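Local coordinates for cutm, flavoprotein of carbon monoxide dehydrogenase (Hydrogenophaga pseudoflava, PDB 1FFV), which binds FAD as the flavoprotein subunit of carbon monoxide dehydrogenase and probably passes electrons released by CO oxidation to an external acceptor, at residues D53-R56 / L60-I63; D80-P85 / A97-A102; G143-P148 / E163-V168. All coordinates share one frame; numbering follows the deposited sequence.

Interaction 1: D53-R56 / L60-I63; sequences DINR and LRGI. With FAD (flavin-adenine dinucleotide), chain J.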
loop_
_atom_site.group_PDB
_atom_site.type_symbol
_atom_site.label_atom_id
_atom_site.label_comp_id
_atom_site.label_asym_id
_atom_site.label_seq_id
_atom_site.Cartn_x
_atom_site.Cartn_y
_atom_site.Cartn_z
ATOM N N ASP C 53 2.260 -21.860 37.261
ATOM C CA ASP C 53 1.191 -20.888 37.434
ATOM C C ASP C 53 0.213 -21.350 38.514
ATOM O O ASP C 53 -0.405 -22.415 38.404
ATOM C CB ASP C 53 0.464 -20.692 36.096
ATOM C CG ASP C 53 -0.473 -19.495 36.092
ATOM O OD1 ASP C 53 -0.830 -18.967 37.168
ATOM O OD2 ASP C 53 -0.858 -19.079 34.984
ATOM N N ILE C 54 0.078 -20.543 39.560
ATOM C CA ILE C 54 -0.839 -20.866 40.643
ATOM C C ILE C 54 -2.120 -20.015 40.622
ATOM O O ILE C 54 -2.820 -19.936 41.628
ATOM C CB ILE C 54 -0.138 -20.775 42.023
ATOM C CG1 ILE C 54 0.500 -19.394 42.212
ATOM C CG2 ILE C 54 0.914 -21.874 42.146
ATOM C CD1 ILE C 54 1.153 -19.187 43.564
ATOM N N ASN C 55 -2.444 -19.425 39.466
ATOM C CA ASN C 55 -3.650 -18.593 39.304
ATOM C C ASN C 55 -4.949 -19.371 39.119
ATOM O O ASN C 55 -6.028 -18.775 39.116
ATOM C CB ASN C 55 -3.527 -17.639 38.104
ATOM C CG ASN C 55 -2.705 -16.409 38.406
ATOM O OD1 ASN C 55 -1.508 -16.383 38.113
ATOM N ND2 ASN C 55 -3.334 -15.381 38.969
ATOM N N ARG C 56 -4.857 -20.682 38.921
ATOM C CA ARG C 56 -6.050 -21.499 38.712
ATOM C C ARG C 56 -6.341 -22.447 39.884
ATOM O O ARG C 56 -6.959 -23.503 39.715
ATOM C CB ARG C 56 -5.924 -22.272 37.394
ATOM C CG ARG C 56 -5.720 -21.390 36.153
ATOM C CD ARG C 56 -6.992 -20.656 35.737
ATOM N NE ARG C 56 -8.049 -21.586 35.327
ATOM N N LEU C 60 -6.423 -20.838 46.971
ATOM C CA LEU C 60 -5.481 -19.767 47.272
ATOM C C LEU C 60 -6.203 -18.431 47.204
ATOM O O LEU C 60 -5.594 -17.385 47.358
ATOM C CB LEU C 60 -4.317 -19.778 46.280
ATOM C CG LEU C 60 -3.364 -20.972 46.295
ATOM C CD1 LEU C 60 -2.305 -20.805 45.212
ATOM C CD2 LEU C 60 -2.711 -21.080 47.665
ATOM N N ARG C 61 -7.514 -18.487 46.983
ATOM C CA ARG C 61 -8.342 -17.291 46.865
ATOM C C ARG C 61 -9.374 -17.162 47.981
ATOM O O ARG C 61 -9.637 -18.114 48.715
ATOM C CB ARG C 61 -9.045 -17.285 45.505
ATOM C CG ARG C 61 -8.074 -17.381 44.343
ATOM C CD ARG C 61 -8.744 -17.315 42.987
ATOM N NE ARG C 61 -7.744 -17.349 41.912
ATOM C CZ ARG C 61 -6.876 -16.369 41.639
ATOM N NH1 ARG C 61 -6.865 -15.250 42.363
ATOM N NH2 ARG C 61 -6.030 -16.494 40.618
ATOM N N GLY C 62 -9.934 -15.966 48.121
ATOM C CA GLY C 62 -10.938 -15.744 49.140
ATOM C C GLY C 62 -10.462 -15.003 50.370
ATOM O O GLY C 62 -9.299 -15.085 50.762
ATOM N N ILE C 63 -11.381 -14.251 50.957
ATOM C CA ILE C 63 -11.129 -13.480 52.167
ATOM C C ILE C 63 -12.246 -13.858 53.139
ATOM O O ILE C 63 -13.423 -13.597 52.875
ATOM C CB ILE C 63 -11.186 -11.962 51.880
ATOM C CG1 ILE C 63 -10.039 -11.561 50.946
ATOM C CG2 ILE C 63 -11.150 -11.167 53.184
ATOM C CD1 ILE C 63 -10.133 -10.134 50.430
HETATM P PA FAD J . 5.106 -12.655 41.113
HETATM O O1A FAD J . 4.817 -14.024 40.655
HETATM O O2A FAD J . 5.489 -11.718 40.212
HETATM O O5B FAD J . 6.220 -12.867 42.084
HETATM C C5B FAD J . 6.065 -13.756 43.171
HETATM C C4B FAD J . 7.454 -14.101 43.692
HETATM O O4B FAD J . 7.176 -14.799 44.944
HETATM C C3B FAD J . 8.212 -15.159 42.936
HETATM O O3B FAD J . 9.515 -15.380 43.340
HETATM C C2B FAD J . 7.238 -16.307 43.096
HETATM O O2B FAD J . 7.822 -17.504 42.707
HETATM C C1B FAD J . 6.938 -16.231 44.561
HETATM N N9A FAD J . 5.555 -16.433 44.955
HETATM C C8A FAD J . 4.445 -15.781 44.481
HETATM N N7A FAD J . 3.319 -16.198 45.055
HETATM C C5A FAD J . 3.719 -17.169 45.937
HETATM C C6A FAD J . 2.967 -17.996 46.870
HETATM N N6A FAD J . 1.671 -17.950 47.020
HETATM N N1A FAD J . 3.732 -18.863 47.593
HETATM C C2A FAD J . 5.077 -18.943 47.471
HETATM N N3A FAD J . 5.844 -18.226 46.653
HETATM C C4A FAD J . 5.120 -17.342 45.905
HETATM N N1 FAD J . 4.922 -3.423 44.987
HETATM C C2 FAD J . 4.834 -2.705 46.097
HETATM O O2 FAD J . 4.773 -3.223 47.163
HETATM N N3 FAD J . 4.809 -1.290 46.093
HETATM C C4 FAD J . 4.875 -0.579 44.925
HETATM O O4 FAD J . 4.846 0.635 44.961
HETATM C C4X FAD J . 4.977 -1.349 43.696
HETATM N N5 FAD J . 5.047 -0.709 42.526
HETATM C C5X FAD J . 5.140 -1.472 41.404
HETATM C C6 FAD J . 5.213 -0.790 40.189
HETATM C C7 FAD J . 5.308 -1.454 39.009
HETATM C C7M FAD J . 5.391 -0.687 37.711
HETATM C C8 FAD J . 5.330 -2.893 38.988
HETATM C C8M FAD J . 5.438 -3.656 37.689
HETATM C C9 FAD J . 5.252 -3.597 40.199
HETATM C C9A FAD J . 5.156 -2.896 41.394
HETATM N N10 FAD J . 5.078 -3.547 42.659
HETATM C C10 FAD J . 4.991 -2.810 43.783
HETATM C "C1'" FAD J . 5.064 -5.046 42.705
HETATM C "C2'" FAD J . 3.742 -5.936 42.842
HETATM O "O2'" FAD J . 3.404 -5.066 43.889
HETATM C "C3'" FAD J . 4.735 -7.083 42.848
HETATM O "O3'" FAD J . 3.696 -7.207 41.850
HETATM C "C4'" FAD J . 4.289 -8.495 43.163
HETATM O "O4'" FAD J . 5.436 -8.056 43.962
HETATM C "C5'" FAD J . 5.149 -9.763 43.109
HETATM O "O5'" FAD J . 3.618 -10.197 43.365
HETATM P P FAD J . 2.998 -11.052 42.258
HETATM O O1P FAD J . 1.612 -11.439 42.823
HETATM O O2P FAD J . 2.923 -10.415 41.031
HETATM O O3P FAD J . 3.884 -12.209 42.044
#
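The side chain of Leu-60 reaches across to Ile-54 with one branch, CD1, which packs against Ile-54 CB at 3.9 Å and overlaps the Ile-54 carbonyl O at 3.7 Å. The two residues belong to the connection between strands 50-53 and 63-66 of the FAD-binding domain, and its first turn, at Asp-53, is an Asx turn. Here Asp-53 OD1 accepts the backbone N-H of Asn-55 at 2.8 Å, the nitrogen standing 35° out of the carboxylate plane. The other carboxylate oxygen, OD2, is hydrogen-bonded to Tyr-8 OH and to a polar side chain of another protein chain in the assembly, so this turn also lies at a subunit boundary.

On the more exposed flank of the leucine, Arg-61 closes the connection with a polar link. Its chain runs extended from CG to NE, which carries the guanidinium along to the backbone of Asn-55. Arg-61 NH2 donates to Asn-55 O at 2.7 Å in an almost perfectly straight bond (178°), and the oxygen sits in the guanidinium plane, at its edge. Arg-61 NH2 also passes 3.7 Å from Asn-55 CB. Asp-53 OD1 is 6.7 Å from Arg-61 NH2, too far for a salt bridge, although the opposite charges would be expected to attract weakly.

Backbone hydrogen bonds of Ile-54 with Leu-31 and of Leu-60 with Met-75 tie both sides of the connection to neighbouring parts of the domain. This is consistent with a settled backbone at Ile-54, which meets the cofactor. With CG1 lying between the backbone N and the carbonyl carbon (chi1 55°) and the chain extended beyond it, the tip of the isoleucine is delivered to the adenine, where Ile-54 CD1 lies 3.7 Å from the amino nitrogen N6A of FAD.

Interaction 2: D80-P85 / A97-A102; sequences DLISSP and AAKLIA. With FAD (flavin-adenine dinucleotide), chain J.
The isoalloxazine of FAD has Ile-101 and Ala-102 on one and the same face: Ile-101 CG2 lies 3.5 Å from flavin C2, and Ala-102 CB 3.6 Å from flavin N5. From the same side, Ala-102 N reaches flavin O4 from above the ring plane in a weak hydrogen bond of 3.4 Å. These residues lie in the loop between helices 92-97 and 112-117, whose first residues, Ala-98 and Lys-99, pack on helix 78-83 in a small apolar helix-to-loop contact within the FAD-binding domain.

Ile-82 carries this contact. Its CG1 rests on Ala-98 CB at 3.6 Å, while CD1 and CG2 lie across the aliphatic chain of Lys-99, CD1 touching Lys-99 CG at 3.8 Å and CG2 touching Lys-99 CE at 3.9 Å. Lys-99 is extended beyond CG, its methylenes against the isoleucine and its NZ in a salt bridge with Glu-96. Replacing Ile-82 by an alanine would probably open a gap beside the Ala-98 methyl and leave the Lys-99 methylenes freer to swing.

Beyond Lys-99 the loop is held by Lys-185 NZ at Leu-100 O and by Arg-107 NH1 at Ile-101 O. On the more buried flank, Leu-81 supplements the isoleucine more loosely, its CD2 coming to 4.3 Å from Ala-98 CB.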
loop_
_atom_site.group_PDB
_atom_site.type_symbol
_atom_site.label_atom_id
_atom_site.label_comp_id
_atom_site.label_asym_id
_atom_site.label_seq_id
_atom_site.Cartn_x
_atom_site.Cartn_y
_atom_site.Cartn_z
ATOM N N ASP C 80 -8.643 -6.215 45.192
ATOM C CA ASP C 80 -9.654 -6.960 45.935
ATOM C C ASP C 80 -9.440 -6.756 47.426
ATOM O O ASP C 80 -10.348 -6.946 48.235
ATOM C CB ASP C 80 -9.594 -8.443 45.579
ATOM C CG ASP C 80 -10.292 -8.751 44.273
ATOM O OD1 ASP C 80 -10.402 -7.848 43.422
ATOM O OD2 ASP C 80 -10.763 -9.892 44.102
ATOM N N LEU C 81 -8.220 -6.364 47.771
ATOM C CA LEU C 81 -7.841 -6.086 49.141
ATOM C C LEU C 81 -8.466 -4.734 49.490
ATOM O O LEU C 81 -8.996 -4.539 50.585
ATOM C CB LEU C 81 -6.321 -5.992 49.216
ATOM C CG LEU C 81 -5.612 -6.570 50.429
ATOM C CD1 LEU C 81 -5.901 -8.060 50.537
ATOM C CD2 LEU C 81 -4.123 -6.307 50.297
ATOM N N ILE C 82 -8.423 -3.819 48.524
ATOM C CA ILE C 82 -8.968 -2.475 48.672
ATOM C C ILE C 82 -10.493 -2.467 48.708
ATOM O O ILE C 82 -11.098 -1.712 49.468
ATOM C CB ILE C 82 -8.516 -1.566 47.502
ATOM C CG1 ILE C 82 -6.999 -1.394 47.517
ATOM C CG2 ILE C 82 -9.208 -0.207 47.567
ATOM C CD1 ILE C 82 -6.473 -0.644 46.308
ATOM N N SER C 83 -11.116 -3.297 47.880
ATOM C CA SER C 83 -12.571 -3.329 47.818
ATOM C C SER C 83 -13.258 -4.292 48.788
ATOM O O SER C 83 -14.477 -4.243 48.941
ATOM C CB SER C 83 -13.025 -3.606 46.387
ATOM O OG SER C 83 -12.732 -4.941 46.039
ATOM N N SER C 84 -12.487 -5.153 49.445
ATOM C CA SER C 84 -13.048 -6.114 50.399
ATOM C C SER C 84 -13.723 -5.473 51.616
ATOM O O SER C 84 -13.077 -4.762 52.386
ATOM C CB SER C 84 -11.962 -7.066 50.887
ATOM O OG SER C 84 -12.370 -7.744 52.058
ATOM N N PRO C 85 -15.043 -5.692 51.788
ATOM C CA PRO C 85 -15.727 -5.105 52.944
ATOM C C PRO C 85 -15.193 -5.668 54.260
ATOM O O PRO C 85 -15.225 -4.990 55.284
ATOM C CB PRO C 85 -17.202 -5.443 52.694
ATOM C CG PRO C 85 -17.154 -6.628 51.771
ATOM C CD PRO C 85 -16.010 -6.291 50.855
ATOM N N ALA C 97 -3.645 1.276 52.592
ATOM C CA ALA C 97 -2.246 1.198 52.203
ATOM C C ALA C 97 -2.064 0.552 50.838
ATOM O O ALA C 97 -1.130 0.888 50.108
ATOM C CB ALA C 97 -1.453 0.438 53.252
ATOM N N ALA C 98 -2.947 -0.382 50.496
ATOM C CA ALA C 98 -2.862 -1.057 49.207
ATOM C C ALA C 98 -3.056 -0.060 48.067
ATOM O O ALA C 98 -2.567 -0.277 46.959
ATOM C CB ALA C 98 -3.887 -2.181 49.120
ATOM N N LYS C 99 -3.750 1.040 48.353
ATOM C CA LYS C 99 -4.001 2.082 47.356
ATOM C C LYS C 99 -2.705 2.755 46.933
ATOM O O LYS C 99 -2.629 3.352 45.863
ATOM C CB LYS C 99 -4.951 3.151 47.901
ATOM C CG LYS C 99 -6.387 2.699 48.102
ATOM C CD LYS C 99 -7.233 3.871 48.572
ATOM C CE LYS C 99 -8.654 3.452 48.919
ATOM N NZ LYS C 99 -9.481 4.649 49.282
ATOM N N LEU C 100 -1.697 2.670 47.793
ATOM C CA LEU C 100 -0.396 3.268 47.532
ATOM C C LEU C 100 0.536 2.317 46.783
ATOM O O LEU C 100 1.697 2.652 46.536
ATOM C CB LEU C 100 0.255 3.684 48.856
ATOM C CG LEU C 100 -0.579 4.594 49.760
ATOM C CD1 LEU C 100 0.126 4.808 51.090
ATOM C CD2 LEU C 100 -0.855 5.927 49.049
ATOM N N ILE C 101 0.043 1.136 46.433
ATOM C CA ILE C 101 0.872 0.169 45.730
ATOM C C ILE C 101 0.667 0.214 44.225
ATOM O O ILE C 101 -0.462 0.115 43.741
ATOM C CB ILE C 101 0.618 -1.275 46.237
ATOM C CG1 ILE C 101 1.003 -1.383 47.712
ATOM C CG2 ILE C 101 1.417 -2.293 45.413
ATOM C CD1 ILE C 101 0.580 -2.696 48.347
ATOM N N ALA C 102 1.754 0.419 43.492
ATOM C CA ALA C 102 1.706 0.439 42.033
ATOM C C ALA C 102 0.606 1.331 41.441
ATOM O O ALA C 102 0.470 2.488 41.825
ATOM C CB ALA C 102 1.569 -0.992 41.519
HETATM P PA FAD J . 5.106 -12.655 41.113
HETATM O O1A FAD J . 4.817 -14.024 40.655
HETATM O O2A FAD J . 5.489 -11.718 40.212
HETATM O O5B FAD J . 6.220 -12.867 42.084
HETATM C C5B FAD J . 6.065 -13.756 43.171
HETATM C C4B FAD J . 7.454 -14.101 43.692
HETATM O O4B FAD J . 7.176 -14.799 44.944
HETATM C C3B FAD J . 8.212 -15.159 42.936
HETATM O O3B FAD J . 9.515 -15.380 43.340
HETATM C C2B FAD J . 7.238 -16.307 43.096
HETATM O O2B FAD J . 7.822 -17.504 42.707
HETATM C C1B FAD J . 6.938 -16.231 44.561
HETATM N N9A FAD J . 5.555 -16.433 44.955
HETATM C C8A FAD J . 4.445 -15.781 44.481
HETATM N N7A FAD J . 3.319 -16.198 45.055
HETATM C C5A FAD J . 3.719 -17.169 45.937
HETATM C C6A FAD J . 2.967 -17.996 46.870
HETATM N N6A FAD J . 1.671 -17.950 47.020
HETATM N N1A FAD J . 3.732 -18.863 47.593
HETATM C C2A FAD J . 5.077 -18.943 47.471
HETATM N N3A FAD J . 5.844 -18.226 46.653
HETATM C C4A FAD J . 5.120 -17.342 45.905
HETATM N N1 FAD J . 4.922 -3.423 44.987
HETATM C C2 FAD J . 4.834 -2.705 46.097
HETATM O O2 FAD J . 4.773 -3.223 47.163
HETATM N N3 FAD J . 4.809 -1.290 46.093
HETATM C C4 FAD J . 4.875 -0.579 44.925
HETATM O O4 FAD J . 4.846 0.635 44.961
HETATM C C4X FAD J . 4.977 -1.349 43.696
HETATM N N5 FAD J . 5.047 -0.709 42.526
HETATM C C5X FAD J . 5.140 -1.472 41.404
HETATM C C6 FAD J . 5.213 -0.790 40.189
HETATM C C7 FAD J . 5.308 -1.454 39.009
HETATM C C7M FAD J . 5.391 -0.687 37.711
HETATM C C8 FAD J . 5.330 -2.893 38.988
HETATM C C8M FAD J . 5.438 -3.656 37.689
HETATM C C9 FAD J . 5.252 -3.597 40.199
HETATM C C9A FAD J . 5.156 -2.896 41.394
HETATM N N10 FAD J . 5.078 -3.547 42.659
HETATM C C10 FAD J . 4.991 -2.810 43.783
HETATM C "C1'" FAD J . 5.064 -5.046 42.705
HETATM C "C2'" FAD J . 3.742 -5.936 42.842
HETATM O "O2'" FAD J . 3.404 -5.066 43.889
HETATM C "C3'" FAD J . 4.735 -7.083 42.848
HETATM O "O3'" FAD J . 3.696 -7.207 41.850
HETATM C "C4'" FAD J . 4.289 -8.495 43.163
HETATM O "O4'" FAD J . 5.436 -8.056 43.962
HETATM C "C5'" FAD J . 5.149 -9.763 43.109
HETATM O "O5'" FAD J . 3.618 -10.197 43.365
HETATM P P FAD J . 2.998 -11.052 42.258
HETATM O O1P FAD J . 1.612 -11.439 42.823
HETATM O O2P FAD J . 2.923 -10.415 41.031
HETATM O O3P FAD J . 3.884 -12.209 42.044
#

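Interaction 3: G143-P148 / E163-V168; sequences GRRTVP and ENEVMV. With FAD (flavin-adenine dinucleotide), chain J.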
loop_
_atom_site.group_PDB
_atom_site.type_symbol
_atom_site.label_atom_id
_atom_site.label_comp_id
_atom_site.label_asym_id
_atom_site.label_seq_id
_atom_site.Cartn_x
_atom_site.Cartn_y
_atom_site.Cartn_z
ATOM N N GLY C 143 3.377 -31.066 54.767
ATOM C CA GLY C 143 2.196 -30.489 55.376
ATOM C C GLY C 143 2.242 -28.978 55.451
ATOM O O GLY C 143 2.893 -28.320 54.639
ATOM N N ARG C 144 1.537 -28.421 56.427
ATOM C CA ARG C 144 1.495 -26.981 56.597
ATOM C C ARG C 144 2.222 -26.518 57.848
ATOM O O ARG C 144 2.402 -27.282 58.797
ATOM C CB ARG C 144 0.045 -26.490 56.606
ATOM C CG ARG C 144 -0.643 -26.668 55.268
ATOM C CD ARG C 144 -2.020 -26.051 55.245
ATOM N NE ARG C 144 -2.606 -26.137 53.909
ATOM C CZ ARG C 144 -3.722 -25.522 53.533
ATOM N NH1 ARG C 144 -4.397 -24.764 54.386
ATOM N NH2 ARG C 144 -4.161 -25.659 52.290
ATOM N N ARG C 145 2.679 -25.271 57.816
ATOM C CA ARG C 145 3.378 -24.652 58.933
ATOM C C ARG C 145 3.054 -23.172 58.853
ATOM O O ARG C 145 2.890 -22.623 57.757
ATOM C CB ARG C 145 4.897 -24.865 58.831
ATOM C CG ARG C 145 5.581 -24.068 57.726
ATOM C CD ARG C 145 6.983 -24.564 57.421
ATOM N NE ARG C 145 8.023 -23.765 58.059
ATOM C CZ ARG C 145 9.020 -23.150 57.416
ATOM N NH1 ARG C 145 9.134 -23.217 56.095
ATOM N NH2 ARG C 145 9.946 -22.508 58.111
ATOM N N THR C 146 2.892 -22.540 60.008
ATOM C CA THR C 146 2.601 -21.121 60.045
ATOM C C THR C 146 3.771 -20.377 60.668
ATOM O O THR C 146 4.288 -20.774 61.715
ATOM C CB THR C 146 1.309 -20.820 60.824
ATOM O OG1 THR C 146 0.208 -21.462 60.173
ATOM C CG2 THR C 146 1.046 -19.323 60.863
ATOM N N VAL C 147 4.202 -19.312 59.998
ATOM C CA VAL C 147 5.309 -18.496 60.470
ATOM C C VAL C 147 4.863 -17.040 60.576
ATOM O O VAL C 147 3.967 -16.606 59.842
ATOM C CB VAL C 147 6.528 -18.613 59.531
ATOM C CG1 VAL C 147 7.096 -20.031 59.591
ATOM C CG2 VAL C 147 6.139 -18.250 58.096
ATOM N N PRO C 148 5.439 -16.280 61.533
ATOM C CA PRO C 148 5.085 -14.870 61.721
ATOM C C PRO C 148 5.736 -13.948 60.695
ATOM O O PRO C 148 6.817 -14.240 60.176
ATOM C CB PRO C 148 5.613 -14.577 63.120
ATOM C CG PRO C 148 6.852 -15.392 63.162
ATOM C CD PRO C 148 6.401 -16.712 62.565
ATOM N N GLU C 163 12.023 -23.670 49.031
ATOM C CA GLU C 163 11.820 -23.856 47.589
ATOM C C GLU C 163 10.694 -24.800 47.186
ATOM O O GLU C 163 10.220 -24.758 46.051
ATOM C CB GLU C 163 13.111 -24.312 46.919
ATOM C CG GLU C 163 14.205 -23.270 46.903
ATOM C CD GLU C 163 15.367 -23.677 46.016
ATOM O OE1 GLU C 163 15.804 -24.852 46.094
ATOM O OE2 GLU C 163 15.835 -22.820 45.234
ATOM N N ASN C 164 10.287 -25.672 48.100
ATOM C CA ASN C 164 9.209 -26.609 47.811
ATOM C C ASN C 164 7.911 -26.250 48.529
ATOM O O ASN C 164 7.035 -27.098 48.700
ATOM C CB ASN C 164 9.630 -28.059 48.116
ATOM C CG ASN C 164 10.101 -28.263 49.559
ATOM O OD1 ASN C 164 9.914 -27.401 50.417
ATOM N ND2 ASN C 164 10.706 -29.414 49.824
ATOM N N GLU C 165 7.778 -24.990 48.935
ATOM C CA GLU C 165 6.568 -24.548 49.622
ATOM C C GLU C 165 5.766 -23.529 48.823
ATOM O O GLU C 165 6.297 -22.846 47.947
ATOM C CB GLU C 165 6.899 -23.947 50.986
ATOM C CG GLU C 165 7.348 -24.932 52.036
ATOM C CD GLU C 165 7.723 -24.238 53.322
ATOM O OE1 GLU C 165 8.501 -23.267 53.260
ATOM O OE2 GLU C 165 7.236 -24.644 54.393
ATOM N N VAL C 166 4.481 -23.430 49.156
ATOM C CA VAL C 166 3.562 -22.499 48.525
ATOM C C VAL C 166 2.842 -21.755 49.651
ATOM O O VAL C 166 2.275 -22.394 50.545
ATOM C CB VAL C 166 2.501 -23.254 47.682
ATOM C CG1 VAL C 166 1.474 -22.283 47.105
ATOM C CG2 VAL C 166 3.170 -24.037 46.573
ATOM N N MET C 167 2.912 -20.424 49.655
ATOM C CA MET C 167 2.203 -19.665 50.683
ATOM C C MET C 167 0.738 -19.760 50.315
ATOM O O MET C 167 0.352 -19.378 49.218
ATOM C CB MET C 167 2.618 -18.191 50.739
ATOM C CG MET C 167 1.955 -17.444 51.915
ATOM S SD MET C 167 2.353 -15.691 52.071
ATOM C CE MET C 167 4.065 -15.757 52.575
ATOM N N VAL C 168 -0.061 -20.304 51.230
ATOM C CA VAL C 168 -1.492 -20.491 51.011
ATOM C C VAL C 168 -2.371 -19.298 51.398
ATOM O O VAL C 168 -3.222 -18.863 50.615
ATOM C CB VAL C 168 -1.984 -21.774 51.737
ATOM C CG1 VAL C 168 -3.509 -21.859 51.732
ATOM C CG2 VAL C 168 -1.387 -23.000 51.065
HETATM P PA FAD J . 5.106 -12.655 41.113
HETATM O O1A FAD J . 4.817 -14.024 40.655
HETATM O O2A FAD J . 5.489 -11.718 40.212
HETATM O O5B FAD J . 6.220 -12.867 42.084
HETATM C C5B FAD J . 6.065 -13.756 43.171
HETATM C C4B FAD J . 7.454 -14.101 43.692
HETATM O O4B FAD J . 7.176 -14.799 44.944
HETATM C C3B FAD J . 8.212 -15.159 42.936
HETATM O O3B FAD J . 9.515 -15.380 43.340
HETATM C C2B FAD J . 7.238 -16.307 43.096
HETATM O O2B FAD J . 7.822 -17.504 42.707
HETATM C C1B FAD J . 6.938 -16.231 44.561
HETATM N N9A FAD J . 5.555 -16.433 44.955
HETATM C C8A FAD J . 4.445 -15.781 44.481
HETATM N N7A FAD J . 3.319 -16.198 45.055
HETATM C C5A FAD J . 3.719 -17.169 45.937
HETATM C C6A FAD J . 2.967 -17.996 46.870
HETATM N N6A FAD J . 1.671 -17.950 47.020
HETATM N N1A FAD J . 3.732 -18.863 47.593
HETATM C C2A FAD J . 5.077 -18.943 47.471
HETATM N N3A FAD J . 5.844 -18.226 46.653
HETATM C C4A FAD J . 5.120 -17.342 45.905
HETATM N N1 FAD J . 4.922 -3.423 44.987
HETATM C C2 FAD J . 4.834 -2.705 46.097
HETATM O O2 FAD J . 4.773 -3.223 47.163
HETATM N N3 FAD J . 4.809 -1.290 46.093
HETATM C C4 FAD J . 4.875 -0.579 44.925
HETATM O O4 FAD J . 4.846 0.635 44.961
HETATM C C4X FAD J . 4.977 -1.349 43.696
HETATM N N5 FAD J . 5.047 -0.709 42.526
HETATM C C5X FAD J . 5.140 -1.472 41.404
HETATM C C6 FAD J . 5.213 -0.790 40.189
HETATM C C7 FAD J . 5.308 -1.454 39.009
HETATM C C7M FAD J . 5.391 -0.687 37.711
HETATM C C8 FAD J . 5.330 -2.893 38.988
HETATM C C8M FAD J . 5.438 -3.656 37.689
HETATM C C9 FAD J . 5.252 -3.597 40.199
HETATM C C9A FAD J . 5.156 -2.896 41.394
HETATM N N10 FAD J . 5.078 -3.547 42.659
HETATM C C10 FAD J . 4.991 -2.810 43.783
HETATM C "C1'" FAD J . 5.064 -5.046 42.705
HETATM C "C2'" FAD J . 3.742 -5.936 42.842
HETATM O "O2'" FAD J . 3.404 -5.066 43.889
HETATM C "C3'" FAD J . 4.735 -7.083 42.848
HETATM O "O3'" FAD J . 3.696 -7.207 41.850
HETATM C "C4'" FAD J . 4.289 -8.495 43.163
HETATM O "O4'" FAD J . 5.436 -8.056 43.962
HETATM C "C5'" FAD J . 5.149 -9.763 43.109
HETATM O "O5'" FAD J . 3.618 -10.197 43.365
HETATM P P FAD J . 2.998 -11.052 42.258
HETATM O O1P FAD J . 1.612 -11.439 42.823
HETATM O O2P FAD J . 2.923 -10.415 41.031
HETATM O O3P FAD J . 3.884 -12.209 42.044
HETATM O O HOH W 1 5.352 -26.533 54.980
#
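Arg-145 and Glu-165 form a salt bridge in which a single nitrogen, NH1, lies 2.9 Å from Glu-165 OE1 and equally 2.9 Å from OE2. The hydrogen bond goes nearly straight (175°) to the syn side of OE2, and the guanidinium and carboxylate planes are almost coplanar. A bend at chi3 (-99°) turns the arginine's end to meet the carboxylate edge-on. Glu-165 is gripped further: OE1 accepts from Glu-162 N, and a water 2.7 Å from Glu-165 OE2 also lies 3.1 Å from Gly-143 O.

On the cofactor side the backbone of Met-167 reads the Watson-Crick edge of adenine: Met-167 N donates to FAD N1A at 2.7 Å, and FAD N6A donates to Met-167 O at 2.9 Å.

Farther along, Val-168 packs over one face of the Arg-144 guanidinium, its CG1 3.9 Å from Arg-144 NH2, while Arg-144 NE is engaged in a salt bridge with Glu-139. The side-chain contacts thus join strand 143-148 to strand 166-173 and the residue leading into it, past the intervening strand 135-140, in an antiparallel sheet whose strand 166-173 contributes Met-167 to the adenine end of the FAD pocket.

How the interactions relate
All three contacts border the one FAD, two at its adenine and one at its flavin. Interactions 1 and 3 meet at the adenine, where both approach N6A, and their centres are about 15 Å apart. They also touch directly, Leu-60 CD2 packing 3.6 Å from Val-168 CA. Interaction 2 serves the flavin end; its centre is about 17 Å from that of interaction 1 and about 24 Å from that of interaction 3, with no touch to the latter (nearest atoms about 11 Å apart). Interaction 1 is therefore the physical link: at its far end Ile-63 CD1 packs 3.6 Å from Ser-84 CB, joining the adenine-side connection to the end of helix 78-83, on which the flavin-contacting loop packs.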